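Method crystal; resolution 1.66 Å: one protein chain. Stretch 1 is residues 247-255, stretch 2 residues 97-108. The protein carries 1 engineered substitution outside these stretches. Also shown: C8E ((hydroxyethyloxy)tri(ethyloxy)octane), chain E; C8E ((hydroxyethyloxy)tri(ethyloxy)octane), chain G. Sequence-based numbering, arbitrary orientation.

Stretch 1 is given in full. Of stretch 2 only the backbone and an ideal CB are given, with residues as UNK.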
# COMPACT_ATOMS: atom_id res chain seq x y z
N LEU A 247 10.95 15.50 -9.94
CA LEU A 247 10.59 16.06 -8.67
C LEU A 247 9.16 15.57 -8.28
O LEU A 247 8.30 15.37 -9.14
CB LEU A 247 10.57 17.64 -8.72
CG LEU A 247 11.88 18.35 -9.15
CD1 LEU A 247 11.77 19.87 -8.92
CD2 LEU A 247 13.02 17.78 -8.37
N TYR A 248 8.89 15.54 -7.00
CA TYR A 248 7.52 15.13 -6.57
C TYR A 248 7.14 15.80 -5.24
O TYR A 248 7.98 16.25 -4.42
CB TYR A 248 7.44 13.59 -6.44
CG TYR A 248 8.37 12.99 -5.43
CD1 TYR A 248 8.02 12.87 -4.10
CD2 TYR A 248 9.63 12.51 -5.84
CE1 TYR A 248 8.88 12.28 -3.17
CE2 TYR A 248 10.51 11.92 -4.90
CZ TYR A 248 10.16 11.82 -3.59
OH TYR A 248 10.98 11.24 -2.62
N ALA A 249 5.82 15.94 -5.01
CA ALA A 249 5.30 16.60 -3.77
C ALA A 249 3.86 16.19 -3.49
O ALA A 249 3.12 15.76 -4.42
CB ALA A 249 5.39 18.16 -3.90
N GLY A 250 3.45 16.24 -2.22
CA GLY A 250 2.02 16.00 -1.90
C GLY A 250 1.60 16.61 -0.60
O GLY A 250 2.45 16.95 0.28
N TYR A 251 0.29 16.80 -0.51
CA TYR A 251 -0.42 17.31 0.71
C TYR A 251 -1.56 16.35 1.05
O TYR A 251 -2.40 16.01 0.17
CB TYR A 251 -1.02 18.70 0.35
CG TYR A 251 -1.99 19.28 1.43
CD1 TYR A 251 -1.50 19.87 2.60
CD2 TYR A 251 -3.36 19.08 1.32
CE1 TYR A 251 -2.36 20.31 3.60
CE2 TYR A 251 -4.23 19.55 2.31
CZ TYR A 251 -3.73 20.15 3.45
OH TYR A 251 -4.64 20.62 4.44
N GLU A 252 -1.60 15.90 2.30
CA GLU A 252 -2.53 14.93 2.79
C GLU A 252 -3.22 15.44 4.08
O GLU A 252 -2.53 15.80 5.07
CB GLU A 252 -1.83 13.59 3.10
CG GLU A 252 -1.10 13.03 1.89
CD GLU A 252 -0.22 11.78 2.09
OE1 GLU A 252 0.05 11.38 3.27
OE2 GLU A 252 0.12 11.10 1.04
N TYR A 253 -4.56 15.46 4.06
CA TYR A 253 -5.32 15.90 5.28
C TYR A 253 -6.38 14.86 5.65
O TYR A 253 -7.15 14.41 4.76
CB TYR A 253 -5.98 17.23 4.95
CG TYR A 253 -6.84 17.79 6.11
CD1 TYR A 253 -6.23 18.33 7.26
CD2 TYR A 253 -8.24 17.58 6.13
CE1 TYR A 253 -7.00 18.81 8.36
CE2 TYR A 253 -9.02 18.07 7.23
CZ TYR A 253 -8.39 18.67 8.31
OH TYR A 253 -9.19 19.06 9.40
N VAL A 254 -6.44 14.47 6.94
CA VAL A 254 -7.34 13.45 7.41
C VAL A 254 -8.07 14.01 8.70
O VAL A 254 -7.39 14.62 9.57
CB VAL A 254 -6.68 12.15 7.78
CG1 VAL A 254 -7.73 11.11 8.24
CG2 VAL A 254 -5.85 11.63 6.56
N MET A 255 -9.39 13.94 8.70
CA MET A 255 -10.23 14.23 9.98
C MET A 255 -10.83 12.96 10.54
O MET A 255 -11.32 12.11 9.79
CB MET A 255 -11.26 15.33 9.74
CG MET A 255 -12.32 15.26 8.67
SD MET A 255 -13.00 16.92 8.06
CE MET A 255 -12.40 18.16 9.17
N UNK A 97 -3.38 8.53 -4.75
CA UNK A 97 -2.50 9.64 -5.08
C UNK A 97 -1.48 9.93 -3.94
O UNK A 97 -1.50 10.97 -3.29
CB UNK A 97 -3.34 10.89 -5.37
N UNK A 98 -0.53 8.98 -3.79
CA UNK A 98 0.66 9.14 -2.99
C UNK A 98 1.89 8.74 -3.86
O UNK A 98 1.92 7.53 -4.31
CB UNK A 98 0.57 8.30 -1.72
N UNK A 99 2.77 9.70 -4.18
CA UNK A 99 3.89 9.50 -5.06
C UNK A 99 5.22 9.54 -4.31
O UNK A 99 6.28 9.59 -4.92
CB UNK A 99 3.87 10.56 -6.17
N UNK A 100 5.16 9.43 -2.97
CA UNK A 100 6.40 9.48 -2.15
C UNK A 100 7.20 8.16 -2.10
O UNK A 100 6.70 7.06 -2.46
CB UNK A 100 6.04 9.88 -0.72
N UNK A 101 8.45 8.25 -1.60
CA UNK A 101 9.35 7.11 -1.32
C UNK A 101 9.41 6.75 0.19
O UNK A 101 9.82 5.66 0.50
CB UNK A 101 10.76 7.44 -1.82
N UNK A 102 8.96 7.62 1.12
CA UNK A 102 9.07 7.44 2.56
C UNK A 102 7.88 7.79 3.46
O UNK A 102 7.48 6.98 4.30
CB UNK A 102 10.26 8.27 3.03
N UNK A 103 7.27 8.96 3.27
CA UNK A 103 6.40 9.53 4.34
C UNK A 103 4.89 9.63 4.03
O UNK A 103 4.10 9.79 4.93
CB UNK A 103 6.90 10.94 4.67
N UNK A 104 4.52 9.62 2.74
CA UNK A 104 3.08 9.70 2.35
C UNK A 104 2.32 8.42 2.43
O UNK A 104 2.88 7.37 2.80
CB UNK A 104 2.95 10.22 0.92
N UNK A 105 1.02 8.50 2.07
CA UNK A 105 0.02 7.43 2.20
C UNK A 105 -0.95 7.63 3.37
O UNK A 105 -1.76 6.74 3.64
CB UNK A 105 0.73 6.09 2.37
N UNK A 106 -0.84 8.75 4.11
CA UNK A 106 -1.66 8.88 5.33
C UNK A 106 -3.17 8.97 4.99
O UNK A 106 -4.00 8.63 5.86
CB UNK A 106 -1.23 10.12 6.12
N UNK A 107 -3.50 9.43 3.79
CA UNK A 107 -4.91 9.61 3.35
C UNK A 107 -5.54 8.35 2.72
O UNK A 107 -6.70 8.37 2.25
CB UNK A 107 -4.98 10.75 2.34
N UNK A 108 -4.78 7.21 2.69
CA UNK A 108 -5.27 6.00 2.06
C UNK A 108 -5.60 5.05 3.20
O UNK A 108 -4.74 4.76 4.03
CB UNK A 108 -4.26 5.40 1.08
C1 C8E E . -9.08 19.17 -5.36
C2 C8E E . -7.83 19.99 -5.06
C3 C8E E . -7.88 20.48 -3.63
C4 C8E E . -6.90 21.63 -3.33
C5 C8E E . -6.23 21.40 -1.97
C6 C8E E . -6.97 21.74 -0.71
C7 C8E E . -7.44 20.55 0.14
C8 C8E E . -7.81 21.00 1.57
O9 C8E E . -8.82 20.32 2.36
C10 C8E E . -9.98 20.97 2.85
C11 C8E E . -10.25 20.55 4.25
O12 C8E E . -9.44 21.50 4.95
C13 C8E E . -9.57 21.75 6.36
C14 C8E E . -8.25 22.26 6.96
O15 C8E E . -7.53 23.16 6.08
C16 C8E E . -6.39 23.84 6.70
C17 C8E E . -5.65 24.87 5.82
O18 C8E E . -5.42 24.31 4.53
C19 C8E E . -4.41 24.74 3.59
C20 C8E E . -4.93 24.49 2.16
O21 C8E E . -4.18 23.53 1.42
C11 C8E G . 5.87 7.23 -8.12
O12 C8E G . 6.91 6.56 -7.37
C13 C8E G . 6.46 6.23 -6.03
C14 C8E G . 7.46 5.35 -5.29
O15 C8E G . 7.43 4.09 -6.01
C16 C8E G . 8.58 3.29 -6.04
C17 C8E G . 8.46 2.58 -4.77
O18 C8E G . 8.56 1.17 -4.90
C19 C8E G . 8.65 0.26 -3.78
C20 C8E G . 7.77 -0.76 -2.96
O21 C8E G . 8.24 -1.28 -1.60

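Stretch 1 is a strand whose side chains Y248, E252 and V254 point toward the loop of stretch 2, so a tyrosine ring, a carboxylate and a small apolar branch are what the loop must answer.

At position 97 the CA-to-CB bond runs sideways, with nothing of stretch 1 near the ideal CB, and many residues would fit. It is A97, whose carbonyl O accepts from a water that also donates to E252 OE2.

Position 98 also points sideways, its ideal CB 4.0 Å from E252 OE2. A polar or small residue would suit. It is D98, with OD1 4.0 Å from E252 OE2. Within the loop, OD1 accepts from the N and the side chain of position 100.

Position 99 points toward Y248, its ideal CB 4.7 Å from Y248 CB, so an apolar or aromatic residue is plausible. It is Y99, whose chi1 of -56° (m) leads the ring end away; its carbonyl O lies over one face of the Y248 ring, 3.8 Å from Y248 CD1.

Position 100 is sideways, with CA 3.9 Å from Y248 CE1, and small residues suit it. S100 donates from OG to D98 OD1 (2.6 Å) and accepts from the N of position 104.

At position 101 the ideal CB lies 3.9 Å from Y248 OH, where a large apolar or aromatic side chain could pack. Y101 does so obliquely, its CD2 3.5 Å from Y248 OH; a C8E detergent molecule covers one face of its ring.

Positions 102 and 103 point sideways, beyond reach of stretch 1: F102 and F103.

Position 104 is decided by E252: the ideal CB of 104 would sit 3.0 Å from E252 OE2, a clash, so glycine fits. G104 CA approaches E252 OE2 to 3.5 Å.

Position 105 has phi/psi of 103/3, where a CB would jam against the preceding carbonyl O. G105 satisfies this, and its N donates to E252 OE2 (2.9 Å).

Position 106 points toward E252, its ideal CB 3.4 Å from E252 OE1, so a short donor such as serine or threonine suits. T106 donates to E252 OE1 twice, from N (2.9 Å) and OG1 (2.7 Å).

Position 107 would tolerate a small residue, its ideal CB 4.3 Å from E252 CB. As G107, it lays CA 3.9 Å from V254 CG2.

Position 108 points sideways, free of stretch 1; L108 closes the type I turn, its N donating to G105 O (3.2 Å).

Stretch 2, residues 97-108: ADYSYFFGGTGL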
# COMPACT_ATOMS: atom_id res chain seq x y z
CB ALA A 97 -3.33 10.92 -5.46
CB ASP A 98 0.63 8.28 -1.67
CG ASP A 98 2.07 8.11 -1.04
OD1 ASP A 98 2.88 9.09 -1.09
OD2 ASP A 98 2.40 7.00 -0.54
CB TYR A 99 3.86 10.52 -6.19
CG TYR A 99 2.56 10.50 -6.98
CD1 TYR A 99 1.95 9.30 -7.40
CD2 TYR A 99 1.93 11.68 -7.27
CE1 TYR A 99 0.70 9.31 -8.02
CE2 TYR A 99 0.68 11.70 -7.93
CZ TYR A 99 0.09 10.52 -8.34
OH TYR A 99 -1.16 10.58 -9.02
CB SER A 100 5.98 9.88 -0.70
OG SER A 100 5.28 8.84 -0.03
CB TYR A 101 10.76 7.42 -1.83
CG TYR A 101 10.99 7.11 -3.24
CD1 TYR A 101 11.40 5.84 -3.62
CD2 TYR A 101 10.83 8.08 -4.23
CE1 TYR A 101 11.54 5.54 -5.00
CE2 TYR A 101 11.04 7.79 -5.59
CZ TYR A 101 11.43 6.49 -5.96
OH TYR A 101 11.61 6.16 -7.31
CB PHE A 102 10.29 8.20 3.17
CG PHE A 102 11.65 7.69 2.78
CD1 PHE A 102 12.15 6.58 3.34
CD2 PHE A 102 12.40 8.40 1.78
CE1 PHE A 102 13.45 6.12 2.98
CE2 PHE A 102 13.73 7.97 1.47
CZ PHE A 102 14.21 6.84 2.08
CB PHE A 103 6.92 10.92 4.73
CG PHE A 103 8.38 10.92 5.25
CD1 PHE A 103 8.71 10.09 6.35
CD2 PHE A 103 9.37 11.64 4.59
CE1 PHE A 103 10.06 10.02 6.81
CE2 PHE A 103 10.70 11.57 5.04
CZ PHE A 103 11.01 10.77 6.17
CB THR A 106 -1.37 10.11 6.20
OG1 THR A 106 -1.59 11.33 5.47
CG2 THR A 106 0.15 10.06 6.63
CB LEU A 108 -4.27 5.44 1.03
CG LEU A 108 -3.78 6.45 -0.01
CD1 LEU A 108 -2.75 5.82 -0.94
CD2 LEU A 108 -4.88 7.12 -0.89
O HOH W 1 0.07 12.28 -1.43
O HOH W 2 -2.28 9.58 1.09
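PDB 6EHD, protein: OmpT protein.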